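Local coordinates for Sca-family protein (Rickettsia rickettsii, PDB 4LQ8) that is a cell surface antigen probably involved in cell adhesion, this chain being its N-terminal head domain, at residues A[106-109]-A[114-117]; A[171-174]-A[180-183]; A[227-232]-A[315-320]; A[151-156]-A[238-243]; A[82-87]-A[132-137]. All coordinates share one frame; numbering follows the deposited sequence.

From the N terminus, helix 64-90 opens interaction 5 at 82-87. Before that loop closes at 132-137, the chain makes the short turn of interaction 1, between helices 95-111 and 116-120. The two contacts touch, with L115 and K109 packing on I82, so together they tie up the helical part of the domain. The end of helix 135-155 then opens interaction 4, whose long loop contains the hairpin of interaction 2; W171 there reaches M241 of strand 236-245. Interaction 3 opens at 227-232, before interaction 4 closes at 238-243, and closes only at 315-320. These two cross, fastening helix 308-320 to the loop before strand 236-245 and helix 135-155 to that strand.

Interaction 1: A[106-109]-A[114-117]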
# COMPACT_ATOMS: atom_id res chain seq x y z
N GLU A 106 -24.24 0.87 -9.31
CA GLU A 106 -24.34 0.41 -10.70
C GLU A 106 -24.21 1.52 -11.72
O GLU A 106 -23.52 1.32 -12.71
CB GLU A 106 -25.62 -0.41 -10.96
CG GLU A 106 -25.70 -1.71 -10.18
CD GLU A 106 -24.63 -2.77 -10.35
OE1 GLU A 106 -23.87 -2.74 -11.35
OE2 GLU A 106 -24.57 -3.66 -9.48
N GLU A 107 -24.84 2.68 -11.45
CA GLU A 107 -24.79 3.85 -12.32
C GLU A 107 -23.39 4.44 -12.35
O GLU A 107 -22.87 4.75 -13.43
CB GLU A 107 -25.81 4.91 -11.87
CG GLU A 107 -27.21 4.61 -12.38
CD GLU A 107 -28.33 5.51 -11.89
OE1 GLU A 107 -28.05 6.47 -11.13
OE2 GLU A 107 -29.50 5.23 -12.25
N GLU A 108 -22.75 4.54 -11.19
CA GLU A 108 -21.39 5.06 -11.13
C GLU A 108 -20.34 4.13 -11.81
O GLU A 108 -19.44 4.63 -12.50
CB GLU A 108 -21.00 5.39 -9.72
CG GLU A 108 -19.83 6.34 -9.74
CD GLU A 108 -19.31 6.75 -8.39
OE1 GLU A 108 -20.13 7.07 -7.50
OE2 GLU A 108 -18.07 6.83 -8.26
N LYS A 109 -20.47 2.80 -11.62
CA LYS A 109 -19.58 1.81 -12.23
C LYS A 109 -19.55 1.98 -13.76
O LYS A 109 -18.49 1.84 -14.35
CB LYS A 109 -20.00 0.38 -11.88
CG LYS A 109 -19.44 -0.13 -10.56
CD LYS A 109 -20.19 -1.38 -10.05
CE LYS A 109 -20.03 -2.62 -10.89
NZ LYS A 109 -20.98 -3.71 -10.49
N THR A 114 -13.24 3.21 -11.65
CA THR A 114 -12.36 3.53 -10.51
C THR A 114 -13.19 4.00 -9.30
O THR A 114 -12.65 4.11 -8.20
CB THR A 114 -11.24 4.54 -10.91
OG1 THR A 114 -11.76 5.88 -10.90
CG2 THR A 114 -10.58 4.22 -12.26
N LEU A 115 -14.50 4.30 -9.51
CA LEU A 115 -15.47 4.73 -8.48
C LEU A 115 -14.97 5.84 -7.57
O LEU A 115 -15.14 5.79 -6.35
CB LEU A 115 -15.95 3.52 -7.66
CG LEU A 115 -16.85 2.53 -8.43
CD1 LEU A 115 -16.83 1.18 -7.78
CD2 LEU A 115 -18.27 3.03 -8.52
N SER A 116 -14.33 6.83 -8.18
CA SER A 116 -13.74 7.97 -7.48
C SER A 116 -14.80 8.72 -6.61
O SER A 116 -14.56 8.97 -5.43
CB SER A 116 -13.05 8.89 -8.49
OG SER A 116 -12.42 9.97 -7.83
N THR A 117 -15.98 8.99 -7.18
CA THR A 117 -17.07 9.67 -6.46
C THR A 117 -17.60 8.79 -5.31
O THR A 117 -17.75 9.28 -4.21
CB THR A 117 -18.16 10.17 -7.43
OG1 THR A 117 -17.52 11.01 -8.39
CG2 THR A 117 -19.27 10.97 -6.72
O HOH W 1 -16.57 8.54 -9.99
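The chain turns sharply between K109 and L115, whose CA atoms come within 6.3 Å. A short loop joins helix 95-111 to helix 116-120, with L115, at positive phi and psi, as the N-cap residue of the second helix. With chi1 at -160° and an extended chain beyond CG, E108 carries its carboxylate across the turn to the start of that helix. There OE2 accepts a hydrogen bond from the backbone N of F118, and a water links it to the next amide back: E108 OE2 lies 2.9 Å from this water, which donates to it and accepts from T117 N. The negative oxygen thus sits where the helix dipole would favour it. D112 takes S116 N in a similar way. Nearer the backbone of the first helix, L115 CD2 fits between two residues, 3.8 Å from E108 CB and 3.9 Å from K109 CG, while L115 also packs on I82 of helix 64-90. The lysine's own end bends away, and K109 NZ makes a salt bridge to E106 OE1 at 3.2 Å, on the syn side of the carboxylate and 35° out of its plane.

Interaction 2: A[171-174]-A[180-183]; sequences WENH and LRAT
W171 and R181 form the dense end of this contact. The R181 side chain folds back over the tryptophan so that W171 CB sits over the centre of the guanidinium face, 3.5 Å from R181 CZ. The indole and guanidinium planes are 27° apart, and R181 NH1 lies over one indole face, 3.6 Å from W171 CD1. T183 covers the opposite face: its methyl CG2 makes a CH-pi contact 4.0 Å from the centroid of the six-membered ring. The polar ends are held from outside, W171 NE1 by D32 and R181 NH1 by a salt bridge to E198, which should restrain the ring and the guanidinium. The backbones form an antiparallel beta hairpin, with E172 and A182 as its hydrogen-bonded pair. E172 N to A182 O spans 2.9 Å and is nearly straight at 168°; the return bond, A182 N to E172 O, lies in the carbonyl plane. N173 and R181 make the following non-hydrogen-bonded pair, and strand 172-173 is the outermost of its sheet within this chain. Toward the turn the packing thins out to exposed side chains. N173 OD1 merely lies beside the arginine stem, at the guanidinium edge, while H174 runs alongside L180 with 3.8 Å between H174 CB and L180 CB. H174 N still donates a hydrogen bond to L180 O, from above the carbonyl plane.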
# COMPACT_ATOMS: atom_id res chain seq x y z
N TRP A 171 20.37 -1.62 0.62
CA TRP A 171 20.42 -0.83 1.85
C TRP A 171 21.83 -0.89 2.41
O TRP A 171 22.42 -1.97 2.51
CB TRP A 171 19.47 -1.39 2.91
CG TRP A 171 18.02 -1.24 2.59
CD1 TRP A 171 17.15 -2.23 2.25
CD2 TRP A 171 17.24 -0.03 2.64
NE1 TRP A 171 15.89 -1.72 2.07
CE2 TRP A 171 15.91 -0.37 2.34
CE3 TRP A 171 17.55 1.32 2.91
CZ2 TRP A 171 14.89 0.59 2.24
CZ3 TRP A 171 16.53 2.26 2.84
CH2 TRP A 171 15.22 1.89 2.52
N GLU A 172 22.35 0.27 2.81
CA GLU A 172 23.65 0.38 3.45
C GLU A 172 23.42 0.80 4.88
O GLU A 172 22.65 1.73 5.14
CB GLU A 172 24.54 1.39 2.72
CG GLU A 172 25.06 0.88 1.38
CD GLU A 172 26.29 1.61 0.88
OE1 GLU A 172 27.40 1.05 1.02
OE2 GLU A 172 26.14 2.74 0.38
N ASN A 173 24.01 0.04 5.81
CA ASN A 173 23.93 0.29 7.24
C ASN A 173 24.61 1.62 7.51
O ASN A 173 25.67 1.90 6.93
CB ASN A 173 24.67 -0.81 8.02
CG ASN A 173 24.09 -2.19 7.83
OD1 ASN A 173 22.95 -2.46 8.20
ND2 ASN A 173 24.89 -3.10 7.29
N HIS A 174 23.99 2.45 8.38
CA HIS A 174 24.54 3.74 8.77
C HIS A 174 25.85 3.51 9.53
O HIS A 174 25.98 2.52 10.27
CB HIS A 174 23.54 4.54 9.61
CG HIS A 174 23.80 6.01 9.63
ND1 HIS A 174 24.80 6.56 10.43
CD2 HIS A 174 23.16 7.00 8.98
CE1 HIS A 174 24.73 7.87 10.23
NE2 HIS A 174 23.77 8.18 9.36
N LEU A 180 19.64 2.93 11.76
CA LEU A 180 19.44 3.47 10.41
C LEU A 180 20.13 2.72 9.32
O LEU A 180 21.23 2.18 9.51
CB LEU A 180 19.85 4.96 10.32
CG LEU A 180 19.23 5.96 11.34
CD1 LEU A 180 19.88 7.35 11.20
CD2 LEU A 180 17.70 6.09 11.16
N ARG A 181 19.47 2.72 8.14
CA ARG A 181 20.00 2.25 6.87
C ARG A 181 19.54 3.27 5.86
O ARG A 181 18.53 3.95 6.07
CB ARG A 181 19.51 0.86 6.45
CG ARG A 181 20.10 -0.32 7.20
CD ARG A 181 19.05 -1.40 7.13
NE ARG A 181 19.44 -2.52 6.33
CZ ARG A 181 18.62 -3.35 5.69
NH1 ARG A 181 17.30 -3.13 5.70
NH2 ARG A 181 19.10 -4.36 5.00
N ALA A 182 20.27 3.39 4.76
CA ALA A 182 19.95 4.34 3.71
C ALA A 182 20.29 3.75 2.37
O ALA A 182 21.14 2.86 2.29
CB ALA A 182 20.73 5.64 3.92
N THR A 183 19.60 4.21 1.33
CA THR A 183 19.88 3.80 -0.05
C THR A 183 19.77 5.01 -0.97
O THR A 183 18.78 5.73 -0.94
CB THR A 183 19.06 2.57 -0.50
OG1 THR A 183 19.60 2.07 -1.72
CG2 THR A 183 17.56 2.85 -0.66

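Interaction 3: A[227-232]-A[315-320]; sequences PIKLDQ and MKEVEL
E317, I228 and K229 carry the whole of this contact, and E317 gives up the most surface to it. Its side chain leaves helix 308-320 pointing away from its own amide nitrogen (chi1 -177°) and then bends at chi2 (65°), which presents the stem to I228 and the carboxylate to K229. The stem is the apolar part: E317 CB lies 3.8 Å from I228 CG2, and the two side chains run antiparallel past one another. I228 spreads further along the same helix, touching K310, E313 and M314, so the glutamate is only one piece of the surface it rests on. K229 leaves the loop on the same side as I228. Its chain is extended until a last bend at chi4 brings K229 NZ to E317 OE1 at 3.0 Å, a salt bridge in which the nitrogen stands above the carboxylate plane, 44° out of it. The second oxygen has partners of its own. A water donates to both I228 O and E317 OE2, with 2.6 Å between water and E317 OE2, and N321 ND2, just beyond the helix, also bonds OE2. Both oxygens of this buried carboxylate are therefore engaged, which should favour its ionised form and limit its rotation. On the sheet side E317 packs on L273. This is a loop-to-helix junction: the connection between strands 215-224 and 236-245 docks on the last turns of helix 308-320 through a lysine-glutamate salt bridge and a water-bridged carbonyl.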
# COMPACT_ATOMS: atom_id res chain seq x y z
N PRO A 227 9.75 10.14 0.01
CA PRO A 227 9.63 11.55 -0.39
C PRO A 227 8.24 11.84 -0.96
O PRO A 227 7.59 10.94 -1.50
CB PRO A 227 10.75 11.74 -1.42
CG PRO A 227 10.98 10.39 -1.99
CD PRO A 227 10.62 9.39 -0.92
N ILE A 228 7.74 13.06 -0.75
CA ILE A 228 6.43 13.50 -1.26
C ILE A 228 6.70 14.22 -2.56
O ILE A 228 6.19 13.80 -3.60
CB ILE A 228 5.65 14.39 -0.24
CG1 ILE A 228 5.50 13.69 1.14
CG2 ILE A 228 4.29 14.85 -0.79
CD1 ILE A 228 4.84 12.29 1.11
N LYS A 229 7.55 15.24 -2.51
CA LYS A 229 7.97 16.02 -3.67
C LYS A 229 9.48 15.93 -3.82
O LYS A 229 10.23 16.06 -2.85
CB LYS A 229 7.48 17.48 -3.54
CG LYS A 229 5.97 17.56 -3.79
CD LYS A 229 5.45 18.98 -3.88
CE LYS A 229 3.95 19.02 -4.03
NZ LYS A 229 3.27 18.72 -2.74
N LEU A 230 9.93 15.61 -5.03
CA LEU A 230 11.36 15.44 -5.29
C LEU A 230 11.87 16.61 -6.11
O LEU A 230 11.15 17.13 -6.96
CB LEU A 230 11.63 14.09 -5.96
CG LEU A 230 11.34 12.85 -5.08
CD1 LEU A 230 9.86 12.43 -5.18
CD2 LEU A 230 12.22 11.70 -5.45
N ASP A 231 13.09 17.07 -5.79
CA ASP A 231 13.72 18.21 -6.45
C ASP A 231 15.18 17.93 -6.81
O ASP A 231 16.00 18.85 -6.83
CB ASP A 231 13.58 19.48 -5.58
CG ASP A 231 14.24 19.45 -4.19
OD1 ASP A 231 14.72 18.36 -3.78
OD2 ASP A 231 14.24 20.50 -3.51
N GLN A 232 15.52 16.66 -7.08
CA GLN A 232 16.90 16.30 -7.43
C GLN A 232 17.00 15.89 -8.92
O GLN A 232 16.58 16.68 -9.76
CB GLN A 232 17.47 15.27 -6.44
CG GLN A 232 17.61 15.85 -5.04
CD GLN A 232 17.76 14.76 -4.01
OE1 GLN A 232 18.84 14.21 -3.80
NE2 GLN A 232 16.66 14.40 -3.38
N MET A 315 -1.11 9.85 0.55
CA MET A 315 -2.49 9.78 0.04
C MET A 315 -2.91 11.14 -0.55
O MET A 315 -3.38 11.18 -1.68
CB MET A 315 -3.48 9.31 1.13
CG MET A 315 -3.55 7.79 1.26
SD MET A 315 -3.92 6.86 -0.29
CE MET A 315 -5.58 7.48 -0.64
N LYS A 316 -2.64 12.24 0.18
CA LYS A 316 -2.91 13.61 -0.28
C LYS A 316 -2.22 13.94 -1.64
O LYS A 316 -2.89 14.45 -2.53
CB LYS A 316 -2.52 14.63 0.80
CG LYS A 316 -2.92 16.09 0.49
CD LYS A 316 -4.44 16.30 0.46
CE LYS A 316 -4.85 17.55 -0.28
NZ LYS A 316 -6.33 17.64 -0.45
N GLU A 317 -0.93 13.64 -1.80
CA GLU A 317 -0.17 13.89 -3.04
C GLU A 317 -0.70 13.03 -4.21
O GLU A 317 -0.87 13.55 -5.32
CB GLU A 317 1.34 13.68 -2.80
CG GLU A 317 2.25 13.98 -3.98
CD GLU A 317 2.34 15.41 -4.48
OE1 GLU A 317 1.80 16.31 -3.80
OE2 GLU A 317 2.95 15.62 -5.55
N VAL A 318 -1.00 11.74 -3.95
CA VAL A 318 -1.56 10.80 -4.92
C VAL A 318 -2.88 11.36 -5.48
O VAL A 318 -3.06 11.40 -6.70
CB VAL A 318 -1.71 9.35 -4.35
CG1 VAL A 318 -2.62 8.47 -5.22
CG2 VAL A 318 -0.34 8.69 -4.16
N GLU A 319 -3.78 11.82 -4.59
CA GLU A 319 -5.09 12.39 -4.97
C GLU A 319 -4.93 13.67 -5.79
O GLU A 319 -5.58 13.80 -6.82
CB GLU A 319 -5.95 12.65 -3.73
CG GLU A 319 -6.46 11.36 -3.08
CD GLU A 319 -6.98 11.47 -1.65
OE1 GLU A 319 -6.94 12.58 -1.07
OE2 GLU A 319 -7.42 10.42 -1.11
N LEU A 320 -3.99 14.56 -5.40
CA LEU A 320 -3.71 15.80 -6.14
C LEU A 320 -3.19 15.48 -7.56
O LEU A 320 -3.46 16.23 -8.50
CB LEU A 320 -2.75 16.71 -5.38
CG LEU A 320 -3.34 17.44 -4.15
CD1 LEU A 320 -2.22 18.03 -3.26
CD2 LEU A 320 -4.30 18.58 -4.57
O HOH W 2 5.14 14.21 -5.96

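Interaction 4: A[151-156]-A[238-243]; sequences NVHNTF and HLSMVA
The last turn of helix 135-155 stands well off strand 236-245, H153 CA and S240 CA being 8.9 Å apart, and a single pair of side chains bridges the two segments. A chi1 of -60° swings the H153 ring toward the strand, and chi2 then sets NE2 as the edge that meets S240. H153 NE2 and S240 OG are 3.0 Å apart, the hydroxyl lying close to the imidazole plane. Either group could be the donor of this hydrogen bond, and the angle of 156° is fairly straight. S240 was modelled in two conformers, so the bond holds for the one described and is doubtful for the other. Its CB also comes within 3.3 Å of H153 NE2. The pair joins a helix to the inner part of a mixed sheet, in which strand 236-245 lies between strands 33-37 and 258-265 at this point; the backbone of S240 pairs with G33, and its side chain touches T260 and F166. Aromatic groups hold the imidazole from other directions, since Y258 and F166 both meet the H153 ring edge-to-face. The helix itself finishes with a doubly used carbonyl: N151 O accepts from T155 N at 2.9 Å and from T155 OG1 at 2.7 Å, the two donors approaching from opposite faces of its plane.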
# COMPACT_ATOMS: atom_id res chain seq x y z
N ASN A 151 2.86 -11.35 -9.35
CA ASN A 151 2.74 -11.14 -10.79
C ASN A 151 3.39 -9.84 -11.24
O ASN A 151 4.05 -9.84 -12.26
CB ASN A 151 1.28 -11.25 -11.27
CG ASN A 151 0.75 -12.68 -11.19
OD1 ASN A 151 1.40 -13.61 -10.69
ND2 ASN A 151 -0.44 -12.90 -11.68
N VAL A 152 3.27 -8.77 -10.44
CA VAL A 152 3.93 -7.49 -10.76
C VAL A 152 5.46 -7.67 -10.72
O VAL A 152 6.14 -7.32 -11.70
CB VAL A 152 3.43 -6.32 -9.86
CG1 VAL A 152 4.28 -5.07 -10.05
CG2 VAL A 152 1.97 -6.03 -10.15
N HIS A 153 5.98 -8.21 -9.61
CA HIS A 153 7.41 -8.44 -9.46
C HIS A 153 7.94 -9.42 -10.50
O HIS A 153 9.00 -9.16 -11.03
CB HIS A 153 7.78 -8.83 -8.03
CG HIS A 153 7.42 -7.78 -7.01
ND1 HIS A 153 7.01 -8.13 -5.73
CD2 HIS A 153 7.42 -6.43 -7.11
CE1 HIS A 153 6.76 -6.99 -5.11
NE2 HIS A 153 6.98 -5.94 -5.90
N ASN A 154 7.20 -10.48 -10.85
CA ASN A 154 7.67 -11.41 -11.89
C ASN A 154 7.60 -10.83 -13.31
O ASN A 154 8.48 -11.14 -14.10
CB ASN A 154 6.96 -12.76 -11.83
CG ASN A 154 7.27 -13.59 -10.60
OD1 ASN A 154 8.27 -13.39 -9.90
ND2 ASN A 154 6.40 -14.54 -10.30
N THR A 155 6.58 -10.00 -13.63
CA THR A 155 6.45 -9.37 -14.95
C THR A 155 7.56 -8.32 -15.21
O THR A 155 8.07 -8.22 -16.33
CB THR A 155 5.03 -8.78 -15.12
OG1 THR A 155 4.07 -9.82 -14.99
CG2 THR A 155 4.81 -8.07 -16.47
N PHE A 156 7.90 -7.53 -14.19
CA PHE A 156 8.84 -6.43 -14.34
C PHE A 156 10.17 -6.62 -13.62
O PHE A 156 10.86 -5.65 -13.38
CB PHE A 156 8.17 -5.10 -13.92
CG PHE A 156 6.89 -4.83 -14.69
CD1 PHE A 156 6.93 -4.26 -15.96
CD2 PHE A 156 5.65 -5.18 -14.16
CE1 PHE A 156 5.76 -4.00 -16.66
CE2 PHE A 156 4.48 -4.93 -14.87
CZ PHE A 156 4.54 -4.36 -16.13
N HIS A 238 10.02 3.36 -8.82
CA HIS A 238 8.98 2.52 -8.22
C HIS A 238 9.61 1.74 -7.08
O HIS A 238 10.69 1.19 -7.23
CB HIS A 238 8.32 1.58 -9.24
CG HIS A 238 7.71 2.32 -10.38
ND1 HIS A 238 6.40 2.78 -10.33
CD2 HIS A 238 8.25 2.68 -11.57
CE1 HIS A 238 6.20 3.39 -11.48
NE2 HIS A 238 7.29 3.36 -12.25
N LEU A 239 8.95 1.76 -5.93
CA LEU A 239 9.45 1.14 -4.72
C LEU A 239 8.50 0.11 -4.21
O LEU A 239 7.29 0.33 -4.20
CB LEU A 239 9.64 2.20 -3.62
CG LEU A 239 10.52 3.42 -3.97
CD1 LEU A 239 10.47 4.43 -2.83
CD2 LEU A 239 11.97 3.00 -4.29
N SER A 240 9.04 -1.05 -3.79
CA SER A 240 8.26 -2.16 -3.22
C SER A 240 8.93 -2.56 -1.92
O SER A 240 9.98 -3.18 -1.96
CB SER A 240 8.20 -3.35 -4.17
OG SER A 240 7.41 -3.07 -5.32
N MET A 241 8.35 -2.17 -0.79
CA MET A 241 8.89 -2.44 0.54
C MET A 241 8.10 -3.53 1.22
O MET A 241 6.89 -3.39 1.44
CB MET A 241 8.97 -1.13 1.38
CG MET A 241 9.78 -0.00 0.69
SD MET A 241 11.53 -0.42 0.39
CE MET A 241 12.10 1.10 -0.35
N VAL A 242 8.77 -4.64 1.51
CA VAL A 242 8.13 -5.82 2.09
C VAL A 242 7.63 -5.56 3.54
O VAL A 242 8.24 -4.80 4.31
CB VAL A 242 9.04 -7.08 1.97
CG1 VAL A 242 10.22 -7.04 2.96
CG2 VAL A 242 8.23 -8.37 2.12
N ALA A 243 6.51 -6.19 3.88
CA ALA A 243 5.92 -6.17 5.22
C ALA A 243 6.87 -6.93 6.14
O ALA A 243 7.56 -7.85 5.69
CB ALA A 243 4.58 -6.89 5.18

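Interaction 5: A[82-87]-A[132-137]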
# COMPACT_ATOMS: atom_id res chain seq x y z
N ILE A 82 -16.67 -3.79 -3.56
CA ILE A 82 -17.99 -3.45 -4.11
C ILE A 82 -18.91 -4.67 -4.14
O ILE A 82 -20.08 -4.55 -3.75
CB ILE A 82 -17.86 -2.74 -5.49
CG1 ILE A 82 -17.24 -1.31 -5.33
CG2 ILE A 82 -19.18 -2.72 -6.28
CD1 ILE A 82 -18.02 -0.35 -4.48
N GLU A 83 -18.38 -5.85 -4.55
CA GLU A 83 -19.13 -7.10 -4.57
C GLU A 83 -19.66 -7.41 -3.17
O GLU A 83 -20.83 -7.76 -3.05
CB GLU A 83 -18.25 -8.26 -5.07
CG GLU A 83 -18.21 -8.36 -6.58
CD GLU A 83 -19.57 -8.57 -7.21
OE1 GLU A 83 -20.31 -9.46 -6.74
OE2 GLU A 83 -19.94 -7.77 -8.11
N GLN A 84 -18.81 -7.23 -2.13
CA GLN A 84 -19.20 -7.45 -0.74
C GLN A 84 -20.29 -6.46 -0.31
O GLN A 84 -21.25 -6.88 0.32
CB GLN A 84 -17.99 -7.42 0.22
CG GLN A 84 -18.37 -7.79 1.67
CD GLN A 84 -18.85 -9.22 1.82
OE1 GLN A 84 -18.12 -10.16 1.53
NE2 GLN A 84 -20.08 -9.40 2.26
N ILE A 85 -20.15 -5.16 -0.69
CA ILE A 85 -21.15 -4.14 -0.37
C ILE A 85 -22.49 -4.55 -1.01
O ILE A 85 -23.52 -4.53 -0.34
CB ILE A 85 -20.71 -2.70 -0.78
CG1 ILE A 85 -19.46 -2.25 0.02
CG2 ILE A 85 -21.89 -1.70 -0.61
CD1 ILE A 85 -18.77 -0.93 -0.46
N LEU A 86 -22.46 -4.96 -2.31
CA LEU A 86 -23.68 -5.39 -3.02
C LEU A 86 -24.34 -6.58 -2.33
O LEU A 86 -25.56 -6.62 -2.25
CB LEU A 86 -23.44 -5.68 -4.51
CG LEU A 86 -23.05 -4.45 -5.38
CD1 LEU A 86 -22.71 -4.90 -6.81
CD2 LEU A 86 -24.16 -3.39 -5.43
N LYS A 87 -23.53 -7.53 -1.81
CA LYS A 87 -24.08 -8.67 -1.07
C LYS A 87 -24.69 -8.18 0.25
O LYS A 87 -25.78 -8.61 0.60
CB LYS A 87 -23.00 -9.74 -0.79
CG LYS A 87 -22.60 -10.56 -2.01
CD LYS A 87 -21.54 -11.59 -1.64
CE LYS A 87 -20.13 -11.05 -1.77
NZ LYS A 87 -19.13 -12.10 -1.44
N LEU A 132 -15.70 -4.27 4.86
CA LEU A 132 -14.29 -4.49 5.22
C LEU A 132 -14.07 -5.37 6.45
O LEU A 132 -13.00 -5.95 6.59
CB LEU A 132 -13.53 -3.16 5.37
CG LEU A 132 -13.14 -2.42 4.07
CD1 LEU A 132 -12.54 -1.07 4.39
CD2 LEU A 132 -12.20 -3.26 3.19
N GLU A 133 -15.07 -5.49 7.33
CA GLU A 133 -14.99 -6.35 8.52
C GLU A 133 -15.43 -7.79 8.23
O GLU A 133 -15.42 -8.61 9.13
CB GLU A 133 -15.75 -5.72 9.71
CG GLU A 133 -17.26 -5.72 9.55
CD GLU A 133 -18.07 -4.88 10.53
OE1 GLU A 133 -17.55 -3.85 11.02
OE2 GLU A 133 -19.26 -5.23 10.74
N LYS A 134 -15.82 -8.11 6.97
CA LYS A 134 -16.24 -9.47 6.64
C LYS A 134 -15.00 -10.33 6.37
O LYS A 134 -14.20 -9.99 5.48
CB LYS A 134 -17.22 -9.53 5.44
CG LYS A 134 -18.49 -8.67 5.58
CD LYS A 134 -19.55 -9.31 6.47
CE LYS A 134 -20.91 -8.62 6.40
NZ LYS A 134 -20.82 -7.13 6.43
N PRO A 135 -14.81 -11.43 7.15
CA PRO A 135 -13.67 -12.34 6.89
C PRO A 135 -13.67 -12.93 5.48
O PRO A 135 -12.59 -13.14 4.93
CB PRO A 135 -13.81 -13.44 7.96
CG PRO A 135 -14.81 -12.91 8.95
CD PRO A 135 -15.69 -11.95 8.22
N GLU A 136 -14.86 -13.17 4.89
CA GLU A 136 -14.94 -13.71 3.51
C GLU A 136 -14.33 -12.74 2.49
O GLU A 136 -13.65 -13.19 1.58
CB GLU A 136 -16.36 -14.18 3.10
CG GLU A 136 -17.46 -13.14 3.23
CD GLU A 136 -18.23 -13.12 4.55
OE1 GLU A 136 -17.58 -13.12 5.63
OE2 GLU A 136 -19.48 -13.08 4.49
N LEU A 137 -14.53 -11.40 2.68
CA LEU A 137 -13.91 -10.40 1.83
C LEU A 137 -12.40 -10.39 2.09
O LEU A 137 -11.64 -10.45 1.13
CB LEU A 137 -14.50 -8.99 2.05
CG LEU A 137 -13.79 -7.83 1.33
CD1 LEU A 137 -13.68 -8.08 -0.18
CD2 LEU A 137 -14.46 -6.51 1.62
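K134 NZ is gripped by two oxygens, a carboxylate oxygen of D88 in a salt bridge and the backbone carbonyl of K130, and its stem lies against Q84. The same D88 carboxylate uses its other oxygen, OD1, to accept from Q84 NE2, so one acid ties the amide and the ammonium together from the helix that carries Q84. Q84 is the residue most buried by the contact. An extended first torsion (chi1 -175°) followed by a bend at chi2 (65°) lays its amide across the start of the second helix, where K134, E136 and L137 line one side of it. Q84 NE2 and K134 CG are 3.8 Å apart as the two side chains pass at a slant. The amide oxygen faces hydrocarbon on this side: Q84 OE1 lies 3.5 Å from E136 CG and 3.8 Å from L137 CB. The E136 carboxylate plane is turned 89° from the amide plane. These contacts belong to a helix-helix junction within the helical part of the domain, where helix 64-90 meets the first turn of helix 135-155 just after the chain has turned out of helix 125-132. K134 occupies the N-cap position, and L137 N bonds K134 O only weakly at 3.2 Å. Deeper in, L137 CD2 packs on Q84 CB at 3.9 Å. Helix 64-90 turns other residues elsewhere: I82 and I85 rest on I105 of helix 95-111 and on F118.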